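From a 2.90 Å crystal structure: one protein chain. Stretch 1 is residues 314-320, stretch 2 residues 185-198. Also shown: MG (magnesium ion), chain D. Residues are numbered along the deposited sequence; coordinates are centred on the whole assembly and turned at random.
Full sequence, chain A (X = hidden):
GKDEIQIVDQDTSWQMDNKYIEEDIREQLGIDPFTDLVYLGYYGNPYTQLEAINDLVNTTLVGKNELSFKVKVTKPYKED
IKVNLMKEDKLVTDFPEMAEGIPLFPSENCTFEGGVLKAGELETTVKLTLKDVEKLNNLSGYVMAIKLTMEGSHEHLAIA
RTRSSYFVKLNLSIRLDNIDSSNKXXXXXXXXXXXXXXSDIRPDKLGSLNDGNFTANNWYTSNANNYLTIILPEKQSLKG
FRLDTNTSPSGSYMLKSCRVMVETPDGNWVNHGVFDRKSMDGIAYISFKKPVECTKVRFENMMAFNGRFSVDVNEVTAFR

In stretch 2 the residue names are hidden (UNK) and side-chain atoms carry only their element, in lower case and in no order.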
# COMPACT_ATOMS: atom_id res chain seq x y z
N ASN A 314 -19.04 3.50 -19.93
CA ASN A 314 -20.05 3.78 -20.95
C ASN A 314 -21.46 3.35 -20.52
O ASN A 314 -22.44 3.89 -21.04
CB ASN A 314 -19.68 3.04 -22.24
CG ASN A 314 -18.31 3.39 -22.76
OD1 ASN A 314 -17.70 4.37 -22.35
ND2 ASN A 314 -17.77 2.56 -23.64
N GLU A 315 -21.55 2.36 -19.62
CA GLU A 315 -22.82 1.82 -19.13
C GLU A 315 -22.55 1.00 -17.87
O GLU A 315 -21.53 0.33 -17.81
CB GLU A 315 -23.46 0.95 -20.23
CG GLU A 315 -24.85 0.41 -19.92
CD GLU A 315 -26.01 1.36 -20.09
OE1 GLU A 315 -25.80 2.55 -20.43
OE2 GLU A 315 -27.16 0.90 -19.89
N VAL A 316 -23.44 1.08 -16.86
CA VAL A 316 -23.32 0.33 -15.60
C VAL A 316 -24.56 -0.53 -15.45
O VAL A 316 -25.68 -0.01 -15.57
CB VAL A 316 -23.13 1.26 -14.37
CG1 VAL A 316 -23.04 0.45 -13.08
CG2 VAL A 316 -21.89 2.13 -14.53
N THR A 317 -24.38 -1.85 -15.20
CA THR A 317 -25.48 -2.80 -15.01
C THR A 317 -25.21 -3.59 -13.74
O THR A 317 -24.14 -4.15 -13.62
CB THR A 317 -25.59 -3.74 -16.23
OG1 THR A 317 -25.49 -2.98 -17.44
CG2 THR A 317 -26.86 -4.56 -16.22
N ALA A 318 -26.17 -3.62 -12.80
CA ALA A 318 -26.05 -4.37 -11.55
C ALA A 318 -26.81 -5.70 -11.69
O ALA A 318 -27.70 -5.78 -12.52
CB ALA A 318 -26.62 -3.56 -10.40
N PHE A 319 -26.45 -6.73 -10.89
CA PHE A 319 -27.08 -8.06 -10.96
C PHE A 319 -27.57 -8.54 -9.60
O PHE A 319 -26.78 -8.55 -8.66
CB PHE A 319 -26.08 -9.08 -11.53
CG PHE A 319 -25.70 -8.80 -12.96
CD1 PHE A 319 -24.71 -7.88 -13.26
CD2 PHE A 319 -26.34 -9.44 -14.01
CE1 PHE A 319 -24.38 -7.59 -14.58
CE2 PHE A 319 -25.99 -9.18 -15.33
CZ PHE A 319 -25.01 -8.25 -15.60
N ARG A 320 -28.84 -9.06 -9.52
CA ARG A 320 -29.42 -9.63 -8.29
C ARG A 320 -29.52 -11.16 -8.34
O ARG A 320 -29.71 -11.72 -9.44
CB ARG A 320 -30.84 -9.09 -8.02
CG ARG A 320 -31.01 -7.62 -8.24
CD ARG A 320 -32.36 -7.13 -7.73
NE ARG A 320 -32.97 -6.19 -8.68
CZ ARG A 320 -33.87 -5.26 -8.37
NH1 ARG A 320 -34.29 -5.10 -7.12
NH2 ARG A 320 -34.35 -4.47 -9.32
OXT ARG A 320 -29.56 -11.78 -7.26
N UNK A 185 -18.70 -13.70 -17.30
CA UNK A 185 -20.04 -13.10 -17.41
C UNK A 185 -20.85 -13.41 -16.15
O UNK A 185 -20.82 -14.55 -15.67
c UNK A 185 -22.12 -13.03 -18.93
c UNK A 185 -22.59 -13.34 -20.35
c UNK A 185 -23.92 -12.71 -20.69
c UNK A 185 -20.75 -13.63 -18.66
n UNK A 185 -24.33 -12.99 -22.10
N UNK A 186 -21.53 -12.39 -15.59
CA UNK A 186 -22.33 -12.57 -14.38
C UNK A 186 -23.63 -13.22 -14.75
O UNK A 186 -24.36 -12.70 -15.61
c UNK A 186 -21.23 -10.76 -13.00
c UNK A 186 -22.55 -11.24 -13.61
c UNK A 186 -21.18 -9.32 -12.65
c UNK A 186 -23.60 -11.43 -12.49
N UNK A 187 -23.93 -14.31 -13.99
CA UNK A 187 -25.15 -15.11 -14.07
C UNK A 187 -26.09 -14.66 -12.96
O UNK A 187 -26.07 -15.19 -11.85
c UNK A 187 -24.84 -16.63 -13.97
c UNK A 187 -23.88 -17.15 -15.03
o UNK A 187 -23.23 -16.78 -17.29
o UNK A 187 -25.39 -16.75 -16.84
c UNK A 187 -24.19 -16.86 -16.49
N UNK A 188 -26.83 -13.61 -13.25
CA UNK A 188 -27.81 -13.02 -12.33
C UNK A 188 -28.85 -12.30 -13.15
O UNK A 188 -28.86 -12.46 -14.38
N UNK A 189 -29.70 -11.48 -12.52
CA UNK A 189 -30.71 -10.73 -13.26
C UNK A 189 -30.28 -9.26 -13.29
O UNK A 189 -30.19 -8.61 -12.25
n UNK A 189 -33.40 -12.79 -8.77
c UNK A 189 -34.14 -11.76 -9.54
c UNK A 189 -33.77 -11.75 -11.00
c UNK A 189 -32.15 -10.91 -12.72
c UNK A 189 -32.33 -11.34 -11.28
N UNK A 190 -29.98 -8.77 -14.49
CA UNK A 190 -29.46 -7.43 -14.71
C UNK A 190 -30.49 -6.32 -14.65
O UNK A 190 -31.66 -6.53 -14.98
N UNK A 191 -30.04 -5.11 -14.26
CA UNK A 191 -30.90 -3.94 -14.13
C UNK A 191 -30.09 -2.65 -13.94
O UNK A 191 -28.97 -2.72 -13.44
c UNK A 191 -30.64 -2.52 -9.68
c UNK A 191 -29.99 -4.80 -9.66
c UNK A 191 -31.85 -4.12 -12.92
c UNK A 191 -31.24 -2.70 -10.93
c UNK A 191 -30.04 -3.57 -9.05
c UNK A 191 -30.58 -4.98 -10.92
c UNK A 191 -31.21 -3.93 -11.56
N UNK A 192 -30.67 -1.49 -14.32
CA UNK A 192 -30.05 -0.18 -14.09
C UNK A 192 -31.00 1.04 -14.25
O UNK A 192 -30.53 2.17 -14.06
n UNK A 192 -27.99 0.03 -17.23
o UNK A 192 -30.21 0.20 -16.95
c UNK A 192 -28.82 0.04 -14.98
c UNK A 192 -29.07 0.08 -16.47
N UNK A 193 -32.31 0.85 -14.54
CA UNK A 193 -33.26 1.95 -14.72
C UNK A 193 -33.47 2.70 -13.41
O UNK A 193 -33.50 3.93 -13.39
c UNK A 193 -37.78 3.24 -16.61
c UNK A 193 -36.89 2.08 -16.21
c UNK A 193 -35.58 2.57 -15.61
n UNK A 193 -39.04 2.77 -17.25
c UNK A 193 -34.61 1.44 -15.24
N UNK A 194 -33.62 1.94 -12.33
CA UNK A 194 -33.86 2.47 -10.99
C UNK A 194 -32.58 2.96 -10.27
O UNK A 194 -32.69 3.58 -9.21
c UNK A 194 -34.56 1.40 -10.13
c UNK A 194 -34.27 -1.10 -10.56
o UNK A 194 -34.16 -1.17 -11.81
c UNK A 194 -33.74 0.13 -9.86
o UNK A 194 -34.80 -2.00 -9.86
N UNK A 195 -31.37 2.67 -10.81
CA UNK A 195 -30.10 3.08 -10.21
C UNK A 195 -29.86 4.58 -10.46
O UNK A 195 -30.16 5.09 -11.53
c UNK A 195 -27.56 2.79 -10.31
c UNK A 195 -28.93 2.22 -10.75
c UNK A 195 -29.08 0.76 -10.28
c UNK A 195 -28.00 -0.18 -10.80
N UNK A 196 -29.28 5.27 -9.46
CA UNK A 196 -28.88 6.67 -9.52
C UNK A 196 -27.35 6.71 -9.37
O UNK A 196 -26.78 5.78 -8.79
c UNK A 196 -29.56 7.51 -8.44
o UNK A 196 -30.77 6.91 -7.97
N UNK A 197 -26.70 7.74 -9.91
CA UNK A 197 -25.24 7.85 -9.87
C UNK A 197 -24.78 9.19 -9.33
O UNK A 197 -25.41 10.22 -9.59
c UNK A 197 -25.69 3.95 -13.16
c UNK A 197 -24.21 5.24 -11.78
c UNK A 197 -24.65 7.66 -11.26
c UNK A 197 -24.55 4.03 -12.38
c UNK A 197 -25.01 6.36 -11.92
c UNK A 197 -26.48 5.05 -13.34
c UNK A 197 -26.14 6.26 -12.72
N UNK A 198 -23.66 9.18 -8.61
CA UNK A 198 -23.02 10.38 -8.08
C UNK A 198 -21.53 10.27 -8.35
O UNK A 198 -20.98 9.17 -8.37
c UNK A 198 -25.00 11.38 -4.83
c UNK A 198 -23.31 10.56 -6.58
c UNK A 198 -24.70 11.12 -6.32
c UNK A 198 -24.62 12.78 -4.39
n UNK A 198 -24.99 13.04 -2.97
MG MG D . -24.50 4.07 -21.72
O HOH W 1 -23.38 5.56 -22.83

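Position 185 carries four carbons in a row ending in nitrogen, an extended chain that makes no contact with stretch 1: Lys185. Position 186 has four carbons forked at the first, one arm two carbons long. The one-carbon arm lies over a face of the Phe319 ring, 3.4 Å from Phe319 CG, so this is Ile186, and its CG2 makes a CH-pi contact. Position 187 has three carbons, the third bearing two oxygens, and its CB points away from stretch 1: Glu187. Position 188 has no side-chain atoms, hence Gly188; an ideal CB would sit only 3.2 Å from both Phe319 CB and Arg320 O.

Position 189 again shows four carbons ending in nitrogen, the second of them 4.2 Å from Arg320 CB: Lys189. Its backbone pairs twice with the C-terminal residue, Lys189 N to Arg320 O and Arg320 N to Lys189 O, both 3.1 Å and nearly straight. Position 190 lacks a side chain and is Gly190, whose CA approaches Ala318 O at 3.3 Å in a CA-H...O contact. An ideal CB here would be tight, 3.4 Å from both Phe319 CE2 and Thr317 CG2.

At 191 one carbon leads to a six-carbon ring with no oxygen: Phe191. Ala318 CB lies over one ring face and the Arg320 guanidinium over the opposite one, with Arg320 CZ 4.1 Å from the ring centroid and 8° off its normal, a cation-pi arrangement. Position 192 has two carbons, the second carrying one oxygen and one nitrogen: Asn192. Its ND2 donates to Val316 O at 2.8 Å and to Glu315 OE2 at 2.9 Å.

Position 193, four carbons ending in nitrogen, is Lys193, out of reach. Position 194 has three carbons ending in two oxygens, Glu194; Arg320 NH2 meets Glu194 OE2 at 2.6 Å in a salt bridge whose hydrogen bond is weak at 118°. Position 195 is forked like 186, and the end of its longer arm is 3.7 Å from Ala318 CB: Ile195. Position 196, one carbon and one oxygen, out of reach of stretch 1, is Ser196. Position 197, one carbon and a six-carbon ring, is Phe197, with CE2 3.7 Å from Val316 CB. Position 198, four carbons ending in nitrogen, also out of reach, is Lys198.

The contact is a short antiparallel pairing. Ala318 and Phe191 exchange two backbone bonds, Phe191 N to Ala318 O and Ala318 N to Phe191 O, each 3.0 Å. Apolar contacts pack on both faces, Ala318 with Phe191 and Ile195 on one, Phe319 with Ile186 on the other, and Asn192 extends the polar contact to Glu315, whose OE1 binds magnesium at 2.4 Å. Altogether 777 Å² is buried.

Stretch 2 185-198: KIEGKGFNKEISFK
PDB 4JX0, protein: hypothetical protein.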